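Local coordinates for protein oxalate--CoA ligase (Arabidopsis thaliana, PDB 5IE2) that belongs to the ANL superfamily of AMP-binding, acyl-activating enzymes and binds ATP in a pocket whose residues come from much of the chain, at residues L309-M314 and M321-L326. Sequence-based numbering, arbitrary orientation.
Sequences LEAYAM and MSSNPL. With ATP (adenosine-5'-triphosphate), chain C.
Tyr312 sets CG anti to its backbone N (chi1 163°), and Met321 runs extended through chi2 before bending at chi3 (-76°), so that its terminal methyl ends over the tyrosine ring. Both residues belong to an antiparallel beta hairpin, strands 308-314 and 319-323, with a classic beta bulge in which Met321 and Ser322 together face Tyr312. The backbone bonds show it: Tyr312 O accepts from Met321 N at 2.9 Å and, on a lone pair, from Ser322 N, while Tyr312 N donates to Ser322 O at 2.8 Å from above that carbonyl plane. Met321 CE stands 3.3 Å from the Tyr312 ring centroid, only 12° off the normal, a CH-pi contact; SD lies obliquely, completing a Met-aromatic pair. Met321 CE also meets Met314 CG at 3.5 Å. Ser322 OG approaches the ring edge in plane and bonds to Val337 O, and Tyr312 OH is held by Asp394, which also binds ATP. Strand 308-314 also lines the nucleotide pocket: ATP N6 donates to Ala311 O at 2.9 Å and to Glu310 OE2 at 3.1 Å, the latter oxygen also taking Leu292 N, so the adenine amino group bonds to one backbone and one side-chain acceptor. Beyond the ladder, Asn324 grips Glu310 O twice. Its backbone N-H arrives almost straight, whereas its amide, with OD1 bonded to Lys333 N, places ND2 on a lone pair of Glu310 O at 3.0 Å, with that oxygen close to the amide plane.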
# COMPACT_ATOMS: atom_id res chain seq x y z
N LEU A 309 -1.09 14.91 -3.18
CA LEU A 309 -2.45 14.37 -3.36
C LEU A 309 -2.62 13.15 -2.46
O LEU A 309 -1.93 12.13 -2.62
CB LEU A 309 -2.66 13.97 -4.83
CG LEU A 309 -2.23 15.04 -5.85
CD1 LEU A 309 -2.45 14.49 -7.29
CD2 LEU A 309 -3.05 16.36 -5.62
N GLU A 310 -3.55 13.27 -1.52
CA GLU A 310 -3.85 12.17 -0.62
C GLU A 310 -4.94 11.26 -1.17
O GLU A 310 -5.94 11.74 -1.73
CB GLU A 310 -4.29 12.73 0.75
CG GLU A 310 -4.31 11.63 1.80
CD GLU A 310 -4.71 12.09 3.20
OE1 GLU A 310 -5.14 13.25 3.37
OE2 GLU A 310 -4.59 11.25 4.12
N ALA A 311 -4.72 9.97 -1.03
CA ALA A 311 -5.69 8.96 -1.47
C ALA A 311 -6.07 8.08 -0.27
O ALA A 311 -5.35 8.04 0.72
CB ALA A 311 -5.11 8.09 -2.57
N TYR A 312 -7.16 7.33 -0.42
CA TYR A 312 -7.69 6.38 0.57
C TYR A 312 -7.80 5.01 -0.11
O TYR A 312 -8.28 4.92 -1.24
CB TYR A 312 -9.04 6.90 1.06
CG TYR A 312 -9.97 5.93 1.79
CD1 TYR A 312 -9.56 5.24 2.93
CD2 TYR A 312 -11.30 5.85 1.41
CE1 TYR A 312 -10.46 4.39 3.65
CE2 TYR A 312 -12.21 5.04 2.11
CZ TYR A 312 -11.78 4.31 3.21
OH TYR A 312 -12.69 3.51 3.86
N ALA A 313 -7.29 3.98 0.54
CA ALA A 313 -7.15 2.67 -0.10
C ALA A 313 -7.17 1.54 0.91
O ALA A 313 -6.94 1.77 2.06
CB ALA A 313 -5.84 2.60 -0.91
N MET A 314 -7.47 0.32 0.46
CA MET A 314 -7.41 -0.83 1.37
C MET A 314 -7.23 -2.10 0.57
O MET A 314 -7.52 -2.16 -0.63
CB MET A 314 -8.68 -0.88 2.26
CG MET A 314 -9.97 -1.26 1.51
SD MET A 314 -11.41 -0.96 2.58
CE MET A 314 -11.05 -1.87 4.10
N MET A 321 -9.50 3.50 -3.40
CA MET A 321 -10.93 3.80 -3.34
C MET A 321 -11.20 5.27 -3.76
O MET A 321 -12.00 5.53 -4.67
CB MET A 321 -11.47 3.55 -1.92
CG MET A 321 -11.50 2.02 -1.61
SD MET A 321 -12.04 1.73 0.10
CE MET A 321 -10.52 2.17 1.01
N SER A 322 -10.51 6.21 -3.09
CA SER A 322 -10.74 7.61 -3.43
C SER A 322 -9.42 8.37 -3.50
O SER A 322 -8.42 7.98 -2.88
CB SER A 322 -11.69 8.33 -2.41
OG SER A 322 -11.06 8.51 -1.13
N SER A 323 -9.43 9.47 -4.23
CA SER A 323 -8.25 10.33 -4.25
C SER A 323 -8.57 11.79 -4.50
O SER A 323 -9.52 12.12 -5.21
CB SER A 323 -7.28 9.88 -5.34
OG SER A 323 -6.06 10.63 -5.26
N ASN A 324 -7.74 12.68 -3.95
CA ASN A 324 -7.73 14.03 -4.44
C ASN A 324 -7.26 14.01 -5.88
O ASN A 324 -6.43 13.17 -6.26
CB ASN A 324 -6.80 14.92 -3.57
CG ASN A 324 -7.41 15.23 -2.23
OD1 ASN A 324 -8.19 16.18 -2.10
ND2 ASN A 324 -7.07 14.43 -1.21
N PRO A 325 -7.82 14.89 -6.71
CA PRO A 325 -7.54 14.94 -8.15
C PRO A 325 -6.27 15.74 -8.42
O PRO A 325 -5.78 16.45 -7.51
CB PRO A 325 -8.78 15.67 -8.71
CG PRO A 325 -9.07 16.68 -7.57
CD PRO A 325 -8.80 15.90 -6.29
N LEU A 326 -5.78 15.65 -9.65
CA LEU A 326 -4.71 16.55 -10.15
C LEU A 326 -5.22 17.98 -10.12
O LEU A 326 -6.40 18.21 -10.30
CB LEU A 326 -4.30 16.18 -11.61
CG LEU A 326 -3.70 14.78 -11.83
CD1 LEU A 326 -3.51 14.51 -13.27
CD2 LEU A 326 -2.33 14.74 -11.16
PG ATP C . -6.76 -4.92 9.18
O1G ATP C . -7.41 -4.26 10.39
O2G ATP C . -6.16 -6.25 9.48
O3G ATP C . -7.71 -4.97 7.99
PB ATP C . -5.62 -2.59 7.90
O1B ATP C . -4.53 -1.63 8.31
O2B ATP C . -7.05 -2.19 7.94
O3B ATP C . -5.48 -4.01 8.72
PA ATP C . -4.93 -2.23 5.05
O1A ATP C . -5.86 -2.78 3.98
O2A ATP C . -3.46 -2.28 4.86
O3A ATP C . -5.22 -3.08 6.39
O5' ATP C . -5.42 -0.75 5.44
C5' ATP C . -6.63 -0.14 4.93
C4' ATP C . -7.08 0.87 6.00
O4' ATP C . -6.14 1.95 6.06
C3' ATP C . -8.35 1.58 5.62
O3' ATP C . -9.47 0.76 5.94
C2' ATP C . -8.29 2.84 6.45
O2' ATP C . -8.60 2.52 7.82
C1' ATP C . -6.82 3.14 6.42
N9 ATP C . -6.47 4.17 5.42
C8 ATP C . -6.06 4.01 4.16
N7 ATP C . -5.81 5.23 3.60
C5 ATP C . -6.07 6.17 4.57
C6 ATP C . -5.99 7.65 4.65
N6 ATP C . -5.53 8.38 3.58
N1 ATP C . -6.33 8.21 5.84
C2 ATP C . -6.73 7.48 6.90
N3 ATP C . -6.83 6.12 6.90
C4 ATP C . -6.50 5.46 5.75